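Local coordinates for protein CRS2 (Zea mays, PDB 1RYN), which helps splice group IIB introns in chloroplasts together with CAF1 or CAF2, and has the peptidyl-tRNA hydrolase fold without its hydrolase activity, at residues 102-107 / 187-192; 3-8 / 59-64; 45-50 / 65-70. The protein carries 3 engineered substitutions. One frame throughout, in Å; residues are numbered along the deposited sequence.

Contact 1: 102-107 / 187-192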
# COMPACT_ATOMS: atom_id res chain seq x y z
N GLY A 102 -13.02 -1.62 -1.94
CA GLY A 102 -12.35 -2.83 -2.44
C GLY A 102 -11.83 -2.78 -3.85
O GLY A 102 -11.27 -3.73 -4.38
N VAL A 103 -12.02 -1.68 -4.52
CA VAL A 103 -11.51 -1.64 -5.87
C VAL A 103 -10.05 -1.28 -5.82
O VAL A 103 -9.69 -0.20 -5.34
CB VAL A 103 -12.19 -0.54 -6.67
CG1 VAL A 103 -11.47 -0.30 -7.99
CG2 VAL A 103 -13.67 -0.84 -6.88
N LEU A 104 -9.18 -2.14 -6.32
CA LEU A 104 -7.78 -1.75 -6.31
C LEU A 104 -7.47 -0.99 -7.61
O LEU A 104 -8.16 -1.13 -8.65
CB LEU A 104 -6.84 -2.96 -6.23
CG LEU A 104 -7.29 -4.03 -5.25
CD1 LEU A 104 -6.61 -5.34 -5.56
CD2 LEU A 104 -6.94 -3.61 -3.83
N ARG A 105 -6.41 -0.20 -7.57
CA ARG A 105 -5.95 0.57 -8.71
C ARG A 105 -4.44 0.64 -8.67
O ARG A 105 -3.82 1.00 -7.69
CB ARG A 105 -6.47 1.99 -8.74
CG ARG A 105 -5.84 2.85 -9.83
CD ARG A 105 -6.73 4.05 -10.25
NE ARG A 105 -6.89 4.16 -11.72
CZ ARG A 105 -8.03 4.39 -12.42
NH1 ARG A 105 -9.22 4.58 -11.84
NH2 ARG A 105 -7.96 4.44 -13.74
N LEU A 106 -3.82 0.29 -9.77
CA LEU A 106 -2.37 0.31 -9.86
C LEU A 106 -1.94 1.41 -10.78
O LEU A 106 -2.35 1.47 -11.92
CB LEU A 106 -1.93 -1.00 -10.52
CG LEU A 106 -1.66 -2.10 -9.53
CD1 LEU A 106 -1.41 -3.38 -10.31
CD2 LEU A 106 -0.38 -1.73 -8.76
N GLN A 107 -1.14 2.30 -10.31
CA GLN A 107 -0.67 3.34 -11.21
C GLN A 107 0.88 3.55 -11.11
O GLN A 107 1.53 3.18 -10.13
CB GLN A 107 -1.50 4.63 -11.29
CG GLN A 107 -2.74 4.65 -10.38
CD GLN A 107 -2.80 5.92 -9.53
OE1 GLN A 107 -2.52 7.02 -10.01
NE2 GLN A 107 -3.16 5.75 -8.26
N GLU A 187 -3.55 -0.95 -16.95
CA GLU A 187 -4.84 -0.36 -17.10
C GLU A 187 -5.94 -1.40 -17.28
O GLU A 187 -7.10 -1.17 -16.94
CB GLU A 187 -4.91 0.79 -18.10
CG GLU A 187 -5.30 2.09 -17.38
CD GLU A 187 -4.52 3.25 -17.90
OE1 GLU A 187 -3.33 3.16 -18.24
OE2 GLU A 187 -5.27 4.34 -17.99
N ARG A 188 -5.57 -2.56 -17.77
CA ARG A 188 -6.59 -3.58 -17.94
C ARG A 188 -6.96 -4.22 -16.62
O ARG A 188 -8.07 -4.69 -16.41
CB ARG A 188 -6.34 -4.57 -19.06
CG ARG A 188 -5.67 -3.89 -20.26
CD ARG A 188 -6.62 -2.99 -21.05
NE ARG A 188 -7.17 -3.63 -22.26
CZ ARG A 188 -8.40 -3.40 -22.69
NH1 ARG A 188 -9.19 -2.53 -22.09
NH2 ARG A 188 -8.82 -4.05 -23.79
N PHE A 189 -6.00 -4.21 -15.72
CA PHE A 189 -6.23 -4.74 -14.40
C PHE A 189 -7.17 -3.77 -13.66
O PHE A 189 -8.00 -4.16 -12.85
CB PHE A 189 -4.88 -4.73 -13.66
CG PHE A 189 -4.98 -4.85 -12.16
CD1 PHE A 189 -4.96 -6.10 -11.53
CD2 PHE A 189 -5.05 -3.71 -11.35
CE1 PHE A 189 -5.04 -6.23 -10.15
CE2 PHE A 189 -5.11 -3.82 -9.96
CZ PHE A 189 -5.11 -5.08 -9.35
N ASN A 190 -7.00 -2.47 -13.94
CA ASN A 190 -7.78 -1.42 -13.31
C ASN A 190 -9.21 -1.50 -13.76
O ASN A 190 -10.14 -1.27 -13.02
CB ASN A 190 -7.17 -0.02 -13.56
CG ASN A 190 -5.85 0.22 -12.84
OD1 ASN A 190 -5.46 -0.51 -11.93
ND2 ASN A 190 -5.17 1.29 -13.19
N LEU A 191 -9.36 -1.85 -15.02
CA LEU A 191 -10.69 -1.96 -15.57
C LEU A 191 -11.37 -3.14 -14.94
O LEU A 191 -12.50 -3.07 -14.51
CB LEU A 191 -10.70 -2.10 -17.09
CG LEU A 191 -10.27 -0.85 -17.88
CD1 LEU A 191 -10.85 -0.87 -19.29
CD2 LEU A 191 -10.68 0.44 -17.16
N VAL A 192 -10.68 -4.25 -14.89
CA VAL A 192 -11.30 -5.42 -14.29
C VAL A 192 -11.68 -5.17 -12.83
O VAL A 192 -12.62 -5.74 -12.33
CB VAL A 192 -10.45 -6.70 -14.41
CG1 VAL A 192 -11.03 -7.85 -13.58
CG2 VAL A 192 -10.37 -7.11 -15.87
O HOH W 1 -9.55 0.12 -10.36
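N190 reaches out from helix 186-196 and meets the backbone of L106 on strand 104-107, the outermost strand at one end of the mixed sheet of this peptidyl-tRNA hydrolase fold. On its inner side the strand pairs with 133-137, R105 bonding to S135, which turns the N-H and C=O of L106 outward to the helix. The N190 side chain leaves the helix with its CB toward the strand. The first torsion sets CG anti to the carbonyl carbon (chi1 -69°), and CG lies about equally far from L106 N and L106 O. From there the amide forks. N190 OD1 accepts the N-H of L106 at 2.8 Å from L106 N, an almost straight bond of 175°; it also lies 3.4 Å from R105 CA. N190 ND2 donates to L106 O at 3.1 Å, with that oxygen close to the amide plane. Two bonds to one residue fix the rotation of the amide, which meets the N-H and C=O of L106 much as a further strand might. The R105 and N190 side chains cross at about a right angle, the guanidinium and amide planes 61° apart, with R105 NE 3.7 Å from N190 ND2. R105 NH2 and E187 OE2 are 5.0 Å apart, not in contact, though the opposite charges may attract.

F189, one residue earlier, supplies the apolar half. L106 CD1 sits over one face of its ring, 4.0 Å from the centroid, a CH-pi contact offset toward the rim. L104 comes in at the edge, its CD1 4.1 Å from F189 CZ. F182 meets the same ring edge-to-face, and A173 of helix 157-180 packs on it too. A water bridges L104 O and the carbonyl of the same asparagine, 3.1 Å from N190 O.

Contact 2: 3-8 / 59-64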
# COMPACT_ATOMS: atom_id res chain seq x y z
N TYR A 3 21.63 -6.30 -8.53
CA TYR A 3 20.97 -5.98 -7.26
C TYR A 3 19.92 -4.85 -7.29
O TYR A 3 20.18 -3.68 -6.98
CB TYR A 3 21.94 -5.80 -6.09
CG TYR A 3 21.19 -5.68 -4.77
CD1 TYR A 3 20.43 -6.75 -4.29
CD2 TYR A 3 21.25 -4.52 -4.02
CE1 TYR A 3 19.73 -6.67 -3.09
CE2 TYR A 3 20.55 -4.41 -2.81
CZ TYR A 3 19.79 -5.49 -2.34
OH TYR A 3 19.10 -5.39 -1.15
N THR A 4 18.70 -5.19 -7.62
CA THR A 4 17.71 -4.13 -7.65
C THR A 4 16.47 -4.52 -6.89
O THR A 4 15.48 -4.93 -7.49
CB THR A 4 17.36 -3.79 -9.09
OG1 THR A 4 17.97 -4.76 -9.93
CG2 THR A 4 17.89 -2.40 -9.42
N PRO A 5 16.53 -4.40 -5.59
CA PRO A 5 15.44 -4.76 -4.72
C PRO A 5 14.27 -3.84 -4.90
O PRO A 5 14.41 -2.74 -5.43
CB PRO A 5 15.95 -4.46 -3.30
CG PRO A 5 17.16 -3.55 -3.44
CD PRO A 5 17.55 -3.58 -4.91
N TRP A 6 13.14 -4.30 -4.41
CA TRP A 6 11.94 -3.51 -4.45
C TRP A 6 11.59 -3.13 -3.01
O TRP A 6 11.85 -3.86 -2.08
CB TRP A 6 10.78 -4.34 -5.03
CG TRP A 6 10.63 -4.38 -6.52
CD1 TRP A 6 11.38 -5.11 -7.37
CD2 TRP A 6 9.59 -3.76 -7.33
NE1 TRP A 6 10.91 -4.94 -8.66
CE2 TRP A 6 9.83 -4.12 -8.66
CE3 TRP A 6 8.50 -2.92 -7.04
CZ2 TRP A 6 8.99 -3.70 -9.71
CZ3 TRP A 6 7.70 -2.48 -8.08
CH2 TRP A 6 7.96 -2.86 -9.39
N LEU A 7 10.97 -2.00 -2.82
CA LEU A 7 10.55 -1.59 -1.50
C LEU A 7 9.02 -1.62 -1.50
O LEU A 7 8.41 -0.83 -2.21
CB LEU A 7 11.04 -0.15 -1.20
CG LEU A 7 10.88 0.32 0.26
CD1 LEU A 7 9.49 0.89 0.53
CD2 LEU A 7 11.22 -0.83 1.20
N ILE A 8 8.40 -2.53 -0.76
CA ILE A 8 6.94 -2.62 -0.74
C ILE A 8 6.52 -2.00 0.57
O ILE A 8 6.76 -2.58 1.62
CB ILE A 8 6.49 -4.07 -0.80
CG1 ILE A 8 6.93 -4.77 -2.10
CG2 ILE A 8 4.97 -4.13 -0.69
CD1 ILE A 8 7.55 -3.81 -3.10
N PRO A 59 14.39 -9.80 -5.02
CA PRO A 59 14.57 -9.38 -3.63
C PRO A 59 13.73 -8.20 -3.30
O PRO A 59 13.70 -7.24 -4.08
CB PRO A 59 16.00 -8.83 -3.50
CG PRO A 59 16.40 -8.45 -4.92
CD PRO A 59 15.49 -9.26 -5.86
N VAL A 60 13.10 -8.24 -2.13
CA VAL A 60 12.27 -7.11 -1.72
C VAL A 60 12.40 -6.83 -0.25
O VAL A 60 12.86 -7.64 0.51
CB VAL A 60 10.78 -7.38 -1.98
CG1 VAL A 60 10.52 -7.78 -3.41
CG2 VAL A 60 10.27 -8.50 -1.08
N LEU A 61 11.92 -5.66 0.13
CA LEU A 61 11.83 -5.22 1.50
C LEU A 61 10.37 -4.78 1.66
O LEU A 61 9.82 -4.04 0.82
CB LEU A 61 12.79 -4.08 1.95
CG LEU A 61 13.39 -3.30 0.79
CD1 LEU A 61 13.98 -2.00 1.29
CD2 LEU A 61 14.45 -4.14 0.10
N VAL A 62 9.72 -5.28 2.70
CA VAL A 62 8.37 -4.90 2.95
C VAL A 62 8.45 -4.10 4.21
O VAL A 62 9.17 -4.44 5.15
CB VAL A 62 7.41 -6.04 2.92
CG1 VAL A 62 7.66 -6.84 1.64
CG2 VAL A 62 7.66 -6.92 4.13
N VAL A 63 7.72 -3.01 4.20
CA VAL A 63 7.76 -2.05 5.24
C VAL A 63 6.45 -1.46 5.69
O VAL A 63 5.52 -1.28 4.93
CB VAL A 63 8.33 -0.86 4.45
CG1 VAL A 63 8.73 0.30 5.33
CG2 VAL A 63 9.46 -1.32 3.57
N LYS A 64 6.44 -1.08 6.94
CA LYS A 64 5.29 -0.40 7.51
C LYS A 64 5.86 0.78 8.26
O LYS A 64 6.40 0.62 9.35
CB LYS A 64 4.50 -1.28 8.46
CG LYS A 64 3.46 -2.12 7.75
CD LYS A 64 3.17 -3.44 8.46
CE LYS A 64 3.02 -3.34 9.97
NZ LYS A 64 1.87 -4.09 10.50
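W6 and I8 pair in parallel with V60 and V62, joining strand 6-10 to strand 58-65 inside the alpha/beta sheet. The ladder has the parallel alternation: W6 N donates to P59 O at 3.0 Å, and W6 O accepts from L61 N at 2.9 Å. I8 N then donates to L61 O. I8 O accepts from V63 N at 2.8 Å. P59, with no N-H of its own, still gives its carbonyl. L7 turns its polar atoms the other way, bonding to H89, just before strand 90-96, and to L91 in it.

On one face, V60 and V62 share a rotamer, CG1 anti to the carbonyl carbon (chi1 -54° in V60), and that branch leans on the neighbouring strand: V60 CG1 lies 3.8 Å from W6 CB, and V62 CG1 is 3.9 Å from I8 CB. Helix 25-37 covers V62 with V30 and A34. On the other face L7 crosses L61 and V63, modelled too tightly to read closely; Y83 and L79 of helix 73-83 cover L61 and V63 respectively, and V85 touches L7. Where the ladder starts, P5 CB touches L61 CD2 at 3.7 Å, and P5 CD rests over the centre of the Y3 ring, 3.7 Å above its plane.

Contact 3: 45-50 / 65-70. Engineered in segment 45-50: F46 (natural residue Ser).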
# COMPACT_ATOMS: atom_id res chain seq x y z
N GLN A 45 14.20 0.35 11.49
CA GLN A 45 15.12 1.29 10.90
C GLN A 45 14.38 2.42 10.23
O GLN A 45 13.34 2.24 9.63
CB GLN A 45 15.95 0.66 9.77
CG GLN A 45 16.51 -0.71 10.12
CD GLN A 45 17.90 -0.56 10.67
OE1 GLN A 45 18.08 -0.14 11.82
NE2 GLN A 45 18.89 -0.95 9.88
N PHE A 46 14.97 3.59 10.29
CA PHE A 46 14.37 4.73 9.65
C PHE A 46 12.92 4.94 10.00
O PHE A 46 12.10 5.19 9.12
CB PHE A 46 14.48 4.59 8.13
CG PHE A 46 15.87 4.24 7.71
CD1 PHE A 46 16.83 5.22 7.47
CD2 PHE A 46 16.22 2.90 7.54
CE1 PHE A 46 18.12 4.86 7.07
CE2 PHE A 46 17.51 2.54 7.14
CZ PHE A 46 18.46 3.52 6.90
N LYS A 47 12.58 4.86 11.27
CA LYS A 47 11.19 5.09 11.63
C LYS A 47 10.20 4.10 11.01
O LYS A 47 9.03 4.43 10.70
CB LYS A 47 10.76 6.55 11.44
CG LYS A 47 10.41 7.25 12.77
CD LYS A 47 9.56 8.51 12.64
CE LYS A 47 9.22 9.19 13.97
NZ LYS A 47 8.55 10.50 13.81
N SER A 48 10.68 2.87 10.84
CA SER A 48 9.80 1.84 10.26
C SER A 48 10.16 0.45 10.71
O SER A 48 11.27 0.18 11.19
CB SER A 48 9.84 1.87 8.74
OG SER A 48 10.51 3.02 8.28
N LEU A 49 9.21 -0.44 10.53
CA LEU A 49 9.41 -1.83 10.85
C LEU A 49 9.46 -2.49 9.49
O LEU A 49 8.61 -2.22 8.63
CB LEU A 49 8.25 -2.41 11.68
CG LEU A 49 8.37 -2.11 13.16
CD1 LEU A 49 7.42 -3.00 13.94
CD2 LEU A 49 9.80 -2.38 13.59
N LEU A 50 10.46 -3.34 9.29
CA LEU A 50 10.57 -3.99 8.02
C LEU A 50 11.10 -5.36 8.10
O LEU A 50 11.68 -5.73 9.13
CB LEU A 50 11.37 -3.18 6.97
CG LEU A 50 12.82 -2.88 7.27
CD1 LEU A 50 13.16 -2.93 8.76
CD2 LEU A 50 13.67 -3.85 6.49
N PRO A 65 5.83 1.96 7.68
CA PRO A 65 6.39 3.11 8.41
C PRO A 65 5.74 3.28 9.80
O PRO A 65 4.57 2.98 10.03
CB PRO A 65 6.24 4.34 7.50
CG PRO A 65 5.95 3.76 6.12
CD PRO A 65 5.33 2.37 6.35
N GLN A 66 6.52 3.74 10.76
CA GLN A 66 6.01 3.88 12.09
C GLN A 66 5.91 5.33 12.50
O GLN A 66 5.70 5.67 13.68
CB GLN A 66 7.05 3.19 13.00
CG GLN A 66 6.47 2.46 14.22
CD GLN A 66 5.62 1.28 13.83
OE1 GLN A 66 4.88 0.74 14.68
NE2 GLN A 66 5.64 0.93 12.55
N SER A 67 6.06 6.20 11.54
CA SER A 67 6.01 7.61 11.82
C SER A 67 4.64 8.29 11.75
O SER A 67 4.57 9.50 11.99
CB SER A 67 7.00 8.36 10.94
OG SER A 67 6.67 8.14 9.57
N TYR A 68 3.59 7.52 11.42
CA TYR A 68 2.26 8.09 11.27
C TYR A 68 2.03 8.56 9.82
O TYR A 68 2.87 9.13 9.13
CB TYR A 68 1.84 9.10 12.37
CG TYR A 68 1.73 8.44 13.75
CD1 TYR A 68 2.82 7.86 14.40
CD2 TYR A 68 0.49 8.38 14.40
CE1 TYR A 68 2.67 7.25 15.65
CE2 TYR A 68 0.31 7.78 15.65
CZ TYR A 68 1.43 7.24 16.29
OH TYR A 68 1.28 6.65 17.52
N MET A 69 0.87 8.27 9.35
CA MET A 69 0.44 8.56 8.03
C MET A 69 1.05 9.74 7.29
O MET A 69 1.72 9.60 6.29
CB MET A 69 -1.09 8.64 8.00
CG MET A 69 -1.65 8.80 6.62
SD MET A 69 -1.28 7.35 5.61
CE MET A 69 -2.46 6.19 6.34
N ASN A 70 0.76 10.91 7.73
CA ASN A 70 1.24 12.07 7.02
C ASN A 70 2.74 12.32 6.97
O ASN A 70 3.21 13.16 6.20
CB ASN A 70 0.42 13.30 7.39
CG ASN A 70 -0.59 12.93 8.46
OD1 ASN A 70 -0.30 12.13 9.37
ND2 ASN A 70 -1.78 13.50 8.37
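S48 and P65 form an antiparallel non-hydrogen-bonded pair, CA to CA 4.1 Å, and just beyond it Q66 N donates to K47 O at 2.6 Å with an N-H...O angle of 163°. This is where strands 48-55 and 58-65 come to the end of their pairing. F46 and K47, both with left-handed backbone angles, make a tight turn close to type I' that leads from strand 43-45 into 48-55; F46 is an engineered residue, and its ring meets Y82. S48 OG donates to F46 O at 2.8 Å from above the carbonyl plane, steadying the turn, while S48 CB packs on P65 CA at 3.7 Å; A75 and L79 of helix 73-83 touch the same serine. Q66 CB sits beside the acceptor its own N-H uses, 3.3 Å from K47 O. Bent at chi2 (65°), the chain then brings Q66 NE2 obliquely against L49, 4.1 Å from L49 CG, and P14 also touches Q66. The K47 chain, extended beyond CG, runs past S67, though so close in the model that the detail is doubtful. Within the two segments one backbone bond, with the S48-P65 pairing, ties down the start of the loop carrying Y68 and N70, which by similarity to the hydrolases would bind tRNA; the rest is van der Waals contact, consistent with a hold that rests chiefly on main-chain chemistry.

All three contacts reach the same mixed sheet. Contacts 2 and 3 are neighbours, centres about 15 Å apart, and share strand 58-65: 59-64 pairs with 6-10 on one side and with 48-55 on the other, a probable bond from K64 N to L49 O (3.0 Å) joining the two. Along the chain their segments alternate, so the N-terminal strand is built into the sheet beside the hairpin. Contact 1 comes later in the sequence, at the far edge strand, its centre about 22 Å from that of contact 2 and about 27 Å from that of contact 3, which lies on the opposite side of the chain's centre. There the C-terminal helix closes the sheet, far from the loop with the inferred tRNA-binding residues.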